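Local coordinates for lasso peptide isopeptidase AtxE2 (Asticcacaulis excentricus, PDB 5TXE), which hydrolyses the isopeptide bond of the lasso peptides astexin-2 and astexin-3, recognising their threaded fold and converting them to linear peptides, at residues Val44-Ile49 with Asp389-Leu394; Phe72-Ala77 with Val85-Val90. The protein carries 1 engineered substitution. All blocks are in the same frame, centred on the assembly; numbering follows the deposited sequence.

Contact 1: Val44-Ile49 with Asp389-Leu394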
loop_
_atom_site.group_PDB
_atom_site.type_symbol
_atom_site.label_atom_id
_atom_site.label_comp_id
_atom_site.label_asym_id
_atom_site.label_seq_id
_atom_site.Cartn_x
_atom_site.Cartn_y
_atom_site.Cartn_z
ATOM N N VAL A 44 8.832 -6.080 13.239
ATOM C CA VAL A 44 7.412 -6.339 13.256
ATOM C C VAL A 44 6.714 -5.504 14.333
ATOM O O VAL A 44 5.534 -5.181 14.194
ATOM C CB VAL A 44 7.095 -7.844 13.410
ATOM C CG1 VAL A 44 7.395 -8.339 14.813
ATOM C CG2 VAL A 44 5.609 -8.111 13.170
ATOM N N ARG A 45 7.437 -5.108 15.381
ATOM C CA ARG A 45 6.832 -4.293 16.427
ATOM C C ARG A 45 6.903 -2.776 16.199
ATOM O O ARG A 45 6.441 -2.027 17.045
ATOM C CB ARG A 45 7.513 -4.613 17.748
ATOM C CG ARG A 45 7.240 -6.011 18.287
ATOM C CD ARG A 45 8.053 -6.240 19.555
ATOM N NE ARG A 45 7.626 -7.418 20.284
ATOM C CZ ARG A 45 8.027 -8.639 20.020
ATOM N NH1 ARG A 45 8.857 -8.877 19.014
ATOM N NH2 ARG A 45 7.601 -9.637 20.770
ATOM N N LEU A 46 7.527 -2.311 15.122
ATOM C CA LEU A 46 7.556 -0.821 14.855
ATOM C C LEU A 46 6.171 -0.340 14.528
ATOM O O LEU A 46 5.529 -0.843 13.589
ATOM C CB LEU A 46 8.522 -0.477 13.734
ATOM C CG LEU A 46 10.008 -0.738 14.043
ATOM C CD1 LEU A 46 10.908 -0.516 12.836
ATOM C CD2 LEU A 46 10.487 0.138 15.185
ATOM N N ALA A 47 5.671 0.595 15.335
ATOM C CA ALA A 47 4.325 1.088 15.212
ATOM C C ALA A 47 4.142 1.873 13.933
ATOM O O ALA A 47 5.138 2.224 13.284
ATOM C CB ALA A 47 4.010 1.972 16.389
ATOM N N ASP A 48 2.881 2.063 13.558
ATOM C CA ASP A 48 2.511 2.752 12.331
ATOM C C ASP A 48 1.286 3.651 12.585
ATOM O O ASP A 48 0.620 3.563 13.629
ATOM C CB ASP A 48 2.239 1.755 11.185
ATOM C CG ASP A 48 2.680 2.310 9.765
ATOM O OD1 ASP A 48 3.150 3.501 9.609
ATOM O OD2 ASP A 48 2.522 1.541 8.775
ATOM N N ILE A 49 1.050 4.553 11.642
ATOM C CA ILE A 49 -0.073 5.471 11.668
ATOM C C ILE A 49 -0.749 5.437 10.323
ATOM O O ILE A 49 -0.105 5.692 9.296
ATOM C CB ILE A 49 0.427 6.909 11.908
ATOM C CG1 ILE A 49 1.073 7.020 13.280
ATOM C CG2 ILE A 49 -0.722 7.884 11.793
ATOM C CD1 ILE A 49 1.942 8.255 13.460
ATOM N N ASP A 389 6.724 10.858 17.470
ATOM C CA ASP A 389 7.255 9.638 16.893
ATOM C C ASP A 389 6.818 8.478 17.769
ATOM O O ASP A 389 7.256 8.394 18.903
ATOM C CB ASP A 389 8.753 9.686 16.769
ATOM C CG ASP A 389 9.309 8.531 15.890
ATOM O OD1 ASP A 389 8.590 7.503 15.712
ATOM O OD2 ASP A 389 10.455 8.650 15.388
ATOM N N PRO A 390 5.932 7.588 17.249
ATOM C CA PRO A 390 5.440 6.509 18.077
ATOM C C PRO A 390 6.516 5.462 18.263
ATOM O O PRO A 390 6.293 4.542 19.014
ATOM C CB PRO A 390 4.248 5.948 17.268
ATOM C CG PRO A 390 4.615 6.202 15.860
ATOM C CD PRO A 390 5.423 7.483 15.866
ATOM N N ASN A 391 7.643 5.543 17.564
ATOM C CA ASN A 391 8.735 4.641 17.841
ATOM C C ASN A 391 9.931 5.317 18.612
ATOM O O ASN A 391 10.051 6.509 18.613
ATOM C CB ASN A 391 9.162 4.007 16.525
ATOM C CG ASN A 391 8.098 3.054 15.977
ATOM O OD1 ASN A 391 7.751 2.059 16.624
ATOM N ND2 ASN A 391 7.557 3.363 14.816
ATOM N N PRO A 392 10.785 4.538 19.318
ATOM C CA PRO A 392 11.991 5.254 19.784
ATOM C C PRO A 392 12.773 5.604 18.570
ATOM O O PRO A 392 12.450 5.122 17.461
ATOM C CB PRO A 392 12.773 4.205 20.568
ATOM C CG PRO A 392 12.266 2.874 20.103
ATOM C CD PRO A 392 10.808 3.100 19.709
ATOM N N ASP A 393 13.779 6.436 18.795
ATOM C CA ASP A 393 14.799 6.770 17.796
ATOM C C ASP A 393 15.598 5.505 17.360
ATOM O O ASP A 393 16.234 4.810 18.150
ATOM C CB ASP A 393 15.748 7.832 18.395
ATOM C CG ASP A 393 16.507 8.636 17.342
ATOM O OD1 ASP A 393 16.936 8.090 16.304
ATOM O OD2 ASP A 393 16.695 9.843 17.580
ATOM N N LEU A 394 15.607 5.231 16.078
ATOM C CA LEU A 394 16.283 4.045 15.609
ATOM C C LEU A 394 17.803 4.158 15.571
ATOM O O LEU A 394 18.472 3.148 15.298
ATOM C CB LEU A 394 15.771 3.682 14.210
ATOM C CG LEU A 394 14.348 3.174 14.169
ATOM C CD1 LEU A 394 14.011 2.848 12.734
ATOM C CD2 LEU A 394 14.230 1.951 15.052
#
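The carboxamide of N391 reads both polar groups of one residue, A47, with its two ends. Its OD1 accepts from A47 N at 2.9 Å, in the carbonyl plane and on a lone pair, while its ND2 gives a hydrogen to A47 O at 3.1 Å. That oxygen lies almost in the amide plane of N391, though the donor stands 37° above the plane of the A47 carbonyl. N391 CG lies anti to the carbonyl carbon (chi1 -69°), and the two bonds fix the flip and tilt of the amide. L46 crosses N391 at about a right angle and lays CD2 3.6 Å from OD1; the same methyl reaches L394 CD2 at 4.2 Å. Next to the amide along the loop, P390 CB meets A47 CB at 4.1 Å, and I49 CD1 touches P390 CG. An alanine in place of N391 would lose both bonds to A47 and would probably loosen the loop from the 44-49 segment. Behind this first shell, D389 OD1 accepts from N391 N at 2.9 Å, and D389 OD2 is bonded by Q370. R445 adds a weak bond to A47 O and a firmer one to L46 O, and V74 packs on A47 and P390. The D389-N391 bond closes an Asx turn, here placed where the chain leaves strand 384-388, an outermost strand of the last four-stranded antiparallel sheet before the mixed sheet of the hydrolase domain.

Contact 2: Phe72-Ala77 with Val85-Val90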
loop_
_atom_site.group_PDB
_atom_site.type_symbol
_atom_site.label_atom_id
_atom_site.label_comp_id
_atom_site.label_asym_id
_atom_site.label_seq_id
_atom_site.Cartn_x
_atom_site.Cartn_y
_atom_site.Cartn_z
ATOM N N PHE A 72 -5.051 11.252 15.710
ATOM C CA PHE A 72 -4.631 10.215 14.785
ATOM C C PHE A 72 -4.580 8.880 15.523
ATOM O O PHE A 72 -4.464 8.870 16.746
ATOM C CB PHE A 72 -3.243 10.536 14.233
ATOM C CG PHE A 72 -2.191 10.763 15.298
ATOM C CD1 PHE A 72 -2.129 11.945 15.974
ATOM C CD2 PHE A 72 -1.288 9.777 15.627
ATOM C CE1 PHE A 72 -1.153 12.157 16.943
ATOM C CE2 PHE A 72 -0.339 9.958 16.605
ATOM C CZ PHE A 72 -0.261 11.162 17.268
ATOM N N GLN A 73 -4.646 7.774 14.769
ATOM C CA GLN A 73 -4.558 6.405 15.284
ATOM C C GLN A 73 -3.212 5.799 15.109
ATOM O O GLN A 73 -2.590 5.919 14.049
ATOM C CB GLN A 73 -5.582 5.515 14.618
ATOM C CG GLN A 73 -5.684 4.138 15.228
ATOM C CD GLN A 73 -6.441 3.212 14.290
ATOM O OE1 GLN A 73 -7.581 2.729 14.589
ATOM N NE2 GLN A 73 -5.843 3.004 13.096
ATOM N N VAL A 74 -2.742 5.165 16.184
ATOM C CA VAL A 74 -1.469 4.422 16.198
ATOM C C VAL A 74 -1.766 2.945 16.311
ATOM O O VAL A 74 -2.659 2.545 17.036
ATOM C CB VAL A 74 -0.517 4.829 17.361
ATOM C CG1 VAL A 74 0.735 3.976 17.330
ATOM C CG2 VAL A 74 -0.056 6.283 17.208
ATOM N N ARG A 75 -1.055 2.160 15.524
ATOM C CA ARG A 75 -1.227 0.732 15.504
ATOM C C ARG A 75 0.116 0.141 15.835
ATOM O O ARG A 75 1.156 0.525 15.273
ATOM C CB ARG A 75 -1.605 0.256 14.098
ATOM C CG ARG A 75 -1.682 -1.255 13.982
ATOM C CD ARG A 75 -2.089 -1.704 12.579
ATOM N NE ARG A 75 -1.102 -1.367 11.567
ATOM C CZ ARG A 75 0.068 -1.964 11.411
ATOM N NH1 ARG A 75 0.447 -2.982 12.169
ATOM N NH2 ARG A 75 0.876 -1.540 10.457
ATOM N N GLN A 76 0.090 -0.814 16.735
ATOM C CA GLN A 76 1.287 -1.522 17.062
ATOM C C GLN A 76 1.076 -3.035 17.201
ATOM O O GLN A 76 0.242 -3.522 17.949
ATOM C CB GLN A 76 1.896 -0.976 18.329
ATOM C CG GLN A 76 3.316 -1.531 18.524
ATOM C CD GLN A 76 4.151 -0.706 19.450
ATOM O OE1 GLN A 76 3.781 0.406 19.865
ATOM N NE2 GLN A 76 5.277 -1.241 19.792
ATOM N N ALA A 77 1.905 -3.773 16.495
ATOM C CA ALA A 77 1.704 -5.215 16.350
ATOM C C ALA A 77 2.443 -5.972 17.429
ATOM O O ALA A 77 3.594 -5.645 17.757
ATOM C CB ALA A 77 2.196 -5.657 14.963
ATOM N N VAL A 85 -2.574 -3.754 18.436
ATOM C CA VAL A 85 -3.145 -2.886 19.446
ATOM C C VAL A 85 -3.311 -1.483 18.834
ATOM O O VAL A 85 -2.338 -0.924 18.337
ATOM C CB VAL A 85 -2.184 -2.766 20.652
ATOM C CG1 VAL A 85 -2.789 -1.851 21.711
ATOM C CG2 VAL A 85 -1.969 -4.161 21.240
ATOM N N PHE A 86 -4.530 -0.983 18.842
ATOM C CA PHE A 86 -4.816 0.340 18.308
ATOM C C PHE A 86 -5.052 1.367 19.425
ATOM O O PHE A 86 -5.653 1.055 20.423
ATOM C CB PHE A 86 -6.043 0.285 17.409
ATOM C CG PHE A 86 -5.851 -0.542 16.183
ATOM C CD1 PHE A 86 -5.286 0.024 15.058
ATOM C CD2 PHE A 86 -6.210 -1.870 16.156
ATOM C CE1 PHE A 86 -5.098 -0.707 13.915
ATOM C CE2 PHE A 86 -6.028 -2.609 15.007
ATOM C CZ PHE A 86 -5.465 -2.020 13.894
ATOM N N ARG A 87 -4.584 2.599 19.212
ATOM C CA ARG A 87 -4.784 3.727 20.169
ATOM C C ARG A 87 -5.197 4.957 19.355
ATOM O O ARG A 87 -4.570 5.246 18.320
ATOM C CB ARG A 87 -3.500 4.181 20.879
ATOM C CG ARG A 87 -2.542 3.168 21.343
ATOM C CD ARG A 87 -1.399 3.800 22.099
ATOM N NE ARG A 87 -0.126 3.803 21.386
ATOM C CZ ARG A 87 0.653 4.866 21.291
ATOM N NH1 ARG A 87 0.280 6.047 21.807
ATOM N NH2 ARG A 87 1.813 4.778 20.676
ATOM N N MET A 88 -6.225 5.658 19.812
ATOM C CA MET A 88 -6.539 6.973 19.280
ATOM C C MET A 88 -5.784 8.021 20.134
ATOM O O MET A 88 -5.924 8.076 21.371
ATOM C CB MET A 88 -8.043 7.169 19.295
ATOM C CG MET A 88 -8.551 8.440 18.626
ATOM S SD MET A 88 -7.996 8.734 16.904
ATOM C CE MET A 88 -8.978 7.439 16.169
ATOM N N VAL A 89 -4.942 8.802 19.478
ATOM C CA VAL A 89 -4.021 9.722 20.121
ATOM C C VAL A 89 -4.304 11.218 19.811
ATOM O O VAL A 89 -4.704 11.553 18.708
ATOM C CB VAL A 89 -2.614 9.431 19.711
ATOM C CG1 VAL A 89 -1.632 10.236 20.566
ATOM C CG2 VAL A 89 -2.332 7.943 19.925
ATOM N N VAL A 90 -4.165 12.083 20.813
ATOM C CA VAL A 90 -4.321 13.522 20.647
ATOM C C VAL A 90 -3.026 14.159 21.118
ATOM O O VAL A 90 -2.497 13.793 22.129
ATOM C CB VAL A 90 -5.489 14.046 21.452
ATOM C CG1 VAL A 90 -5.501 15.562 21.429
ATOM C CG2 VAL A 90 -6.797 13.528 20.877
#
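F86 lies alongside R75, both pointing the same way from the sheet, and the aliphatic part of the arginine runs past the ring with CD 3.4 Å from F86 CE1. R75 leaves the backbone with CG anti to N and bends at its third torsion; its guanidinium plane stands 65° from the ring, and NH1 is bonded to N84. From the opposite side of the ring plane, and obliquely, comes Q73, an extended chain with its CD 3.5 Å from F86 CD1 and its amide turned 41° from the ring. M88, on this face too, leaves with CG anti to the backbone N and turns at chi2, which brings SD 3.5 Å from F72 O. The strands form an antiparallel beta hairpin: F72-V89, V74-R87 and Q76-V85 are hydrogen-bonded pairs, Q73-M88 and R75-F86 non-hydrogen-bonded ones, and M88 continues the sheet to strand 100-104. On the face of F72, V74 and R87, the F72 ring takes the crowded position between backbone N and carbonyl carbon (chi1 55°), which turns it over its neighbour. V89 CB sits over one ring face, 4.0 Å from the centroid, in a CH-pi contact, and V89 CG2 meets V74 CG2 at 3.9 Å. V74 also lies beside R87, its CB over one face of the guanidinium near the rim and CG1 3.6 Å from NH2. The charged group is held by a salt bridge from NH1 to D101 and a hydrogen bond from NH2 to the hydroxyl of Y388, whose ring also meets F72.

The centres of the two contacts lie about 11 Å apart, and strand 69-78 joins them: it is the first strand of the contact 2 hairpin and pairs with the short strand 48-49 of contact 1, where D48 N lies 2.9 Å from R75 O in a probable hydrogen bond. Along the chain, 44-49 comes first, the hairpin follows, and 389-394 arrives only after further antiparallel sheets, so contact 2 is nested inside the loop that contact 1 closes. Contact 1 thus brings the chain back, after some 340 residues, beside the first sheet, consistent with the closing of a beta-propeller as in S9 peptidases. Both contacts lie away from the catalytic and substrate-binding residues.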